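Local coordinates for protein carboxynorspermidine decarboxylase (Campylobacter jejuni subsp. jejuni 81116, PDB 3N29) that decarboxylates carboxynorspermidine, probably to norspermidine, as a pyridoxal-5'-phosphate-dependent enzyme of the beta/alpha-barrel family of basic amino acid decarboxylases, at residues N154-S165 against E213-K225. Numbering follows the deposited sequence.
Sequences NSLGLRCNVEFS and EAVLKVFEEKFGK
With CG trans to its own backbone N (chi1 -168°), Phe164 lays its ring against Val218, whose CG2 meets the middle of one ring face, 3.9 Å from the centroid. Val215 CG2 comes to the ring's edge, 4.0 Å from Phe164 CD2, and Ala214 CB touches Phe164 CE2. Two residues earlier in the chain, Val162 sends its two methyls to different neighbours: CG1 lies 3.6 Å from Val218 CG1, while CG2 reaches Phe219 CD1. At the other end Cys160 sits over Phe223, and Cys160 CB lies 3.6 Å from Phe223 CE1. Its sulfur meets two rings, obliquely at Phe223 and at the edge of Phe219, where Cys160 SG lies 4.0 Å from Phe219 CE1. Asn161 O lies in the plane of the Phe223 ring, 3.5 Å from Phe223 CZ. Lys222, bent at its last torsion, brings NZ to Val162 O for a weak hydrogen bond of 3.3 Å; Glu163 OE1 stays 4.5 Å from Lys222 NZ, beyond salt-bridge range.

In this eight-stranded parallel beta/alpha barrel, the chain leaving the fifth strand, 155-159, packs on helix 209-223, which follows the sixth, 198-200. Leu199 of that strand touches both Cys160 and Phe219, and Phe188 meets Phe223 edge-to-face. Adhesion here is therefore mainly apolar, running from buried sulfur-aromatic contacts near the barrel to the exposed Phe164 ring, with a weak hydrogen bond from Lys222 to Val162 O at its margin.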
loop_
_atom_site.group_PDB
_atom_site.type_symbol
_atom_site.label_atom_id
_atom_site.label_comp_id
_atom_site.label_asym_id
_atom_site.label_seq_id
_atom_site.Cartn_x
_atom_site.Cartn_y
_atom_site.Cartn_z
ATOM N N ASN A 154 9.004 24.724 -22.435
ATOM C CA ASN A 154 7.997 24.616 -21.395
ATOM C C ASN A 154 7.922 25.909 -20.585
ATOM O O ASN A 154 8.903 26.632 -20.478
ATOM C CB ASN A 154 8.415 23.497 -20.442
ATOM C CG ASN A 154 8.826 22.237 -21.174
ATOM O OD1 ASN A 154 10.018 21.929 -21.287
ATOM N ND2 ASN A 154 7.864 21.496 -21.638
ATOM N N SER A 155 6.796 26.139 -19.931
ATOM C CA SER A 155 6.649 27.267 -19.026
ATOM C C SER A 155 7.041 26.807 -17.647
ATOM O O SER A 155 6.502 25.826 -17.108
ATOM C CB SER A 155 5.197 27.703 -18.999
ATOM O OG SER A 155 5.026 28.909 -18.312
ATOM N N LEU A 156 7.985 27.506 -17.088
ATOM C CA LEU A 156 8.695 27.031 -15.907
ATOM C C LEU A 156 8.171 27.759 -14.702
ATOM O O LEU A 156 7.957 28.997 -14.705
ATOM C CB LEU A 156 10.189 27.253 -16.042
ATOM C CG LEU A 156 10.926 26.628 -17.216
ATOM C CD1 LEU A 156 12.422 26.999 -17.039
ATOM C CD2 LEU A 156 10.674 25.109 -17.342
ATOM N N GLY A 157 7.918 26.984 -13.656
ATOM C CA GLY A 157 7.495 27.545 -12.375
ATOM C C GLY A 157 8.379 27.051 -11.247
ATOM O O GLY A 157 9.152 26.072 -11.406
ATOM N N LEU A 158 8.267 27.721 -10.109
ATOM C CA LEU A 158 8.872 27.271 -8.853
ATOM C C LEU A 158 7.842 27.076 -7.756
ATOM O O LEU A 158 6.939 27.912 -7.577
ATOM C CB LEU A 158 9.905 28.267 -8.352
ATOM C CG LEU A 158 11.082 28.534 -9.310
ATOM C CD1 LEU A 158 11.831 29.790 -8.886
ATOM C CD2 LEU A 158 12.047 27.306 -9.490
ATOM N N ARG A 159 8.033 26.023 -6.964
ATOM C CA ARG A 159 7.162 25.776 -5.844
ATOM C C ARG A 159 7.675 26.543 -4.634
ATOM O O ARG A 159 8.868 26.538 -4.345
ATOM C CB ARG A 159 7.036 24.297 -5.540
ATOM C CG ARG A 159 6.196 24.097 -4.301
ATOM C CD ARG A 159 5.749 22.674 -4.133
ATOM N NE ARG A 159 4.853 22.436 -3.003
ATOM C CZ ARG A 159 4.348 21.244 -2.682
ATOM N NH1 ARG A 159 4.687 20.165 -3.373
ATOM N NH2 ARG A 159 3.514 21.113 -1.657
ATOM N N CYS A 160 6.758 27.204 -3.951
ATOM C CA CYS A 160 7.034 28.085 -2.810
ATOM C C CYS A 160 6.612 27.374 -1.520
ATOM O O CYS A 160 5.503 26.823 -1.439
ATOM C CB CYS A 160 6.201 29.320 -2.974
ATOM S SG CYS A 160 6.678 30.237 -4.472
ATOM N N ASN A 161 7.494 27.375 -0.535
ATOM C CA ASN A 161 7.212 26.794 0.767
ATOM C C ASN A 161 6.553 27.918 1.537
ATOM O O ASN A 161 7.197 28.840 1.914
ATOM C CB ASN A 161 8.491 26.337 1.461
ATOM C CG ASN A 161 8.235 25.766 2.837
ATOM O OD1 ASN A 161 7.177 26.042 3.424
ATOM N ND2 ASN A 161 9.221 24.968 3.392
ATOM N N VAL A 162 5.266 27.857 1.770
ATOM C CA VAL A 162 4.635 28.992 2.411
ATOM C C VAL A 162 4.837 29.039 3.919
ATOM O O VAL A 162 4.761 30.148 4.518
ATOM C CB VAL A 162 3.192 29.092 2.001
ATOM C CG1 VAL A 162 2.474 30.161 2.814
ATOM C CG2 VAL A 162 3.182 29.421 0.516
ATOM N N GLU A 163 5.197 27.894 4.535
ATOM C CA GLU A 163 5.583 27.879 5.975
ATOM C C GLU A 163 4.428 28.344 6.881
ATOM O O GLU A 163 4.486 29.397 7.517
ATOM C CB GLU A 163 6.824 28.759 6.258
ATOM C CG GLU A 163 8.180 28.337 5.625
ATOM C CD GLU A 163 9.366 29.115 6.238
ATOM O OE1 GLU A 163 9.806 30.190 5.707
ATOM O OE2 GLU A 163 9.835 28.649 7.297
ATOM N N PHE A 164 3.384 27.536 6.943
ATOM C CA PHE A 164 2.176 27.920 7.652
ATOM C C PHE A 164 1.459 26.697 8.252
ATOM O O PHE A 164 1.617 25.578 7.765
ATOM C CB PHE A 164 1.267 28.713 6.693
ATOM C CG PHE A 164 0.115 29.403 7.379
ATOM C CD1 PHE A 164 0.342 30.235 8.492
ATOM C CD2 PHE A 164 -1.195 29.215 6.919
ATOM C CE1 PHE A 164 -0.716 30.874 9.138
ATOM C CE2 PHE A 164 -2.257 29.838 7.565
ATOM C CZ PHE A 164 -2.016 30.683 8.685
ATOM N N SER A 165 0.701 26.916 9.332
ATOM C CA SER A 165 -0.073 25.853 9.987
ATOM C C SER A 165 -1.361 25.594 9.201
ATOM O O SER A 165 -2.134 24.695 9.531
ATOM C CB SER A 165 -0.419 26.254 11.423
ATOM O OG SER A 165 -1.351 27.332 11.435
ATOM N N GLU A 213 -7.822 31.385 1.823
ATOM C CA GLU A 213 -7.662 32.814 2.205
ATOM C C GLU A 213 -6.468 33.048 3.195
ATOM O O GLU A 213 -5.572 33.838 2.890
ATOM C CB GLU A 213 -8.972 33.394 2.728
ATOM C CG GLU A 213 -8.837 34.786 3.250
ATOM C CD GLU A 213 -10.125 35.479 3.479
ATOM O OE1 GLU A 213 -10.916 35.036 4.350
ATOM O OE2 GLU A 213 -10.330 36.511 2.776
ATOM N N ALA A 214 -6.409 32.284 4.293
ATOM C CA ALA A 214 -5.295 32.375 5.275
ATOM C C ALA A 214 -3.955 32.071 4.619
ATOM O O ALA A 214 -2.997 32.790 4.861
ATOM C CB ALA A 214 -5.505 31.443 6.448
ATOM N N VAL A 215 -3.890 31.070 3.750
ATOM C CA VAL A 215 -2.622 30.749 3.026
ATOM C C VAL A 215 -2.237 31.855 2.036
ATOM O O VAL A 215 -1.065 32.260 1.966
ATOM C CB VAL A 215 -2.605 29.336 2.302
ATOM C CG1 VAL A 215 -1.290 29.160 1.530
ATOM C CG2 VAL A 215 -2.710 28.176 3.332
ATOM N N LEU A 216 -3.224 32.412 1.328
ATOM C CA LEU A 216 -2.929 33.487 0.348
ATOM C C LEU A 216 -2.395 34.685 1.044
ATOM O O LEU A 216 -1.467 35.347 0.557
ATOM C CB LEU A 216 -4.170 33.900 -0.464
ATOM C CG LEU A 216 -4.473 32.894 -1.572
ATOM C CD1 LEU A 216 -5.859 33.210 -2.191
ATOM C CD2 LEU A 216 -3.439 32.876 -2.663
ATOM N N LYS A 217 -2.976 34.998 2.193
ATOM C CA LYS A 217 -2.439 36.112 2.969
ATOM C C LYS A 217 -0.947 35.946 3.276
ATOM O O LYS A 217 -0.167 36.927 3.123
ATOM C CB LYS A 217 -3.237 36.345 4.244
ATOM C CG LYS A 217 -4.687 36.792 3.981
ATOM C CD LYS A 217 -5.389 37.293 5.260
ATOM C CE LYS A 217 -6.889 37.261 5.051
ATOM N NZ LYS A 217 -7.733 37.962 6.048
ATOM N N VAL A 218 -0.551 34.731 3.701
ATOM C CA VAL A 218 0.847 34.449 4.025
ATOM C C VAL A 218 1.724 34.410 2.759
ATOM O O VAL A 218 2.824 34.945 2.709
ATOM C CB VAL A 218 0.984 33.147 4.841
ATOM C CG1 VAL A 218 2.492 32.864 5.140
ATOM C CG2 VAL A 218 0.175 33.242 6.106
ATOM N N PHE A 219 1.210 33.811 1.711
ATOM C CA PHE A 219 1.917 33.795 0.427
ATOM C C PHE A 219 2.193 35.200 -0.134
ATOM O O PHE A 219 3.313 35.476 -0.622
ATOM C CB PHE A 219 1.093 32.983 -0.543
ATOM C CG PHE A 219 1.660 32.916 -1.943
ATOM C CD1 PHE A 219 2.860 32.281 -2.198
ATOM C CD2 PHE A 219 0.951 33.458 -3.014
ATOM C CE1 PHE A 219 3.374 32.195 -3.528
ATOM C CE2 PHE A 219 1.437 33.373 -4.338
ATOM C CZ PHE A 219 2.660 32.754 -4.597
ATOM N N GLU A 220 1.190 36.089 -0.101
ATOM C CA GLU A 220 1.431 37.456 -0.576
ATOM C C GLU A 220 2.375 38.236 0.324
ATOM O O GLU A 220 3.190 39.037 -0.143
ATOM C CB GLU A 220 0.106 38.225 -0.750
ATOM C CG GLU A 220 -0.798 37.552 -1.741
ATOM C CD GLU A 220 -2.064 38.372 -1.999
ATOM O OE1 GLU A 220 -1.920 39.554 -2.318
ATOM O OE2 GLU A 220 -3.171 37.824 -1.877
ATOM N N GLU A 221 2.287 37.984 1.619
ATOM C CA GLU A 221 3.146 38.686 2.541
ATOM C C GLU A 221 4.614 38.283 2.262
ATOM O O GLU A 221 5.463 39.161 2.132
ATOM C CB GLU A 221 2.720 38.396 3.967
ATOM C CG GLU A 221 3.259 39.337 4.988
ATOM C CD GLU A 221 3.698 38.590 6.227
ATOM O OE1 GLU A 221 3.131 38.836 7.308
ATOM O OE2 GLU A 221 4.596 37.722 6.108
ATOM N N LYS A 222 4.890 36.993 2.117
ATOM C CA LYS A 222 6.259 36.538 1.958
ATOM C C LYS A 222 6.828 36.582 0.525
ATOM O O LYS A 222 8.038 36.773 0.350
ATOM C CB LYS A 222 6.418 35.112 2.513
ATOM C CG LYS A 222 6.459 34.987 4.032
ATOM C CD LYS A 222 6.388 33.453 4.444
ATOM C CE LYS A 222 6.921 33.131 5.872
ATOM N NZ LYS A 222 5.966 32.297 6.702
ATOM N N PHE A 223 6.008 36.332 -0.483
ATOM C CA PHE A 223 6.494 36.184 -1.859
ATOM C C PHE A 223 5.953 37.291 -2.796
ATOM O O PHE A 223 6.274 37.312 -3.992
ATOM C CB PHE A 223 6.089 34.830 -2.414
ATOM C CG PHE A 223 6.680 33.638 -1.689
ATOM C CD1 PHE A 223 7.803 32.980 -2.188
ATOM C CD2 PHE A 223 6.091 33.166 -0.535
ATOM C CE1 PHE A 223 8.343 31.865 -1.532
ATOM C CE2 PHE A 223 6.620 32.057 0.156
ATOM C CZ PHE A 223 7.761 31.409 -0.365
ATOM N N GLY A 224 5.151 38.169 -2.221
ATOM C CA GLY A 224 4.505 39.329 -2.877
ATOM C C GLY A 224 5.297 40.089 -3.899
ATOM O O GLY A 224 4.788 40.382 -4.989
ATOM N N LYS A 225 6.546 40.378 -3.564
ATOM C CA LYS A 225 7.397 41.202 -4.415
ATOM C C LYS A 225 7.776 40.507 -5.741
ATOM O O LYS A 225 8.160 41.175 -6.699
ATOM C CB LYS A 225 8.638 41.687 -3.639
ATOM C CG LYS A 225 9.859 40.822 -3.755
ATOM C CD LYS A 225 10.933 41.159 -2.700
ATOM C CE LYS A 225 11.986 42.119 -3.203
ATOM N NZ LYS A 225 13.275 41.872 -2.449
#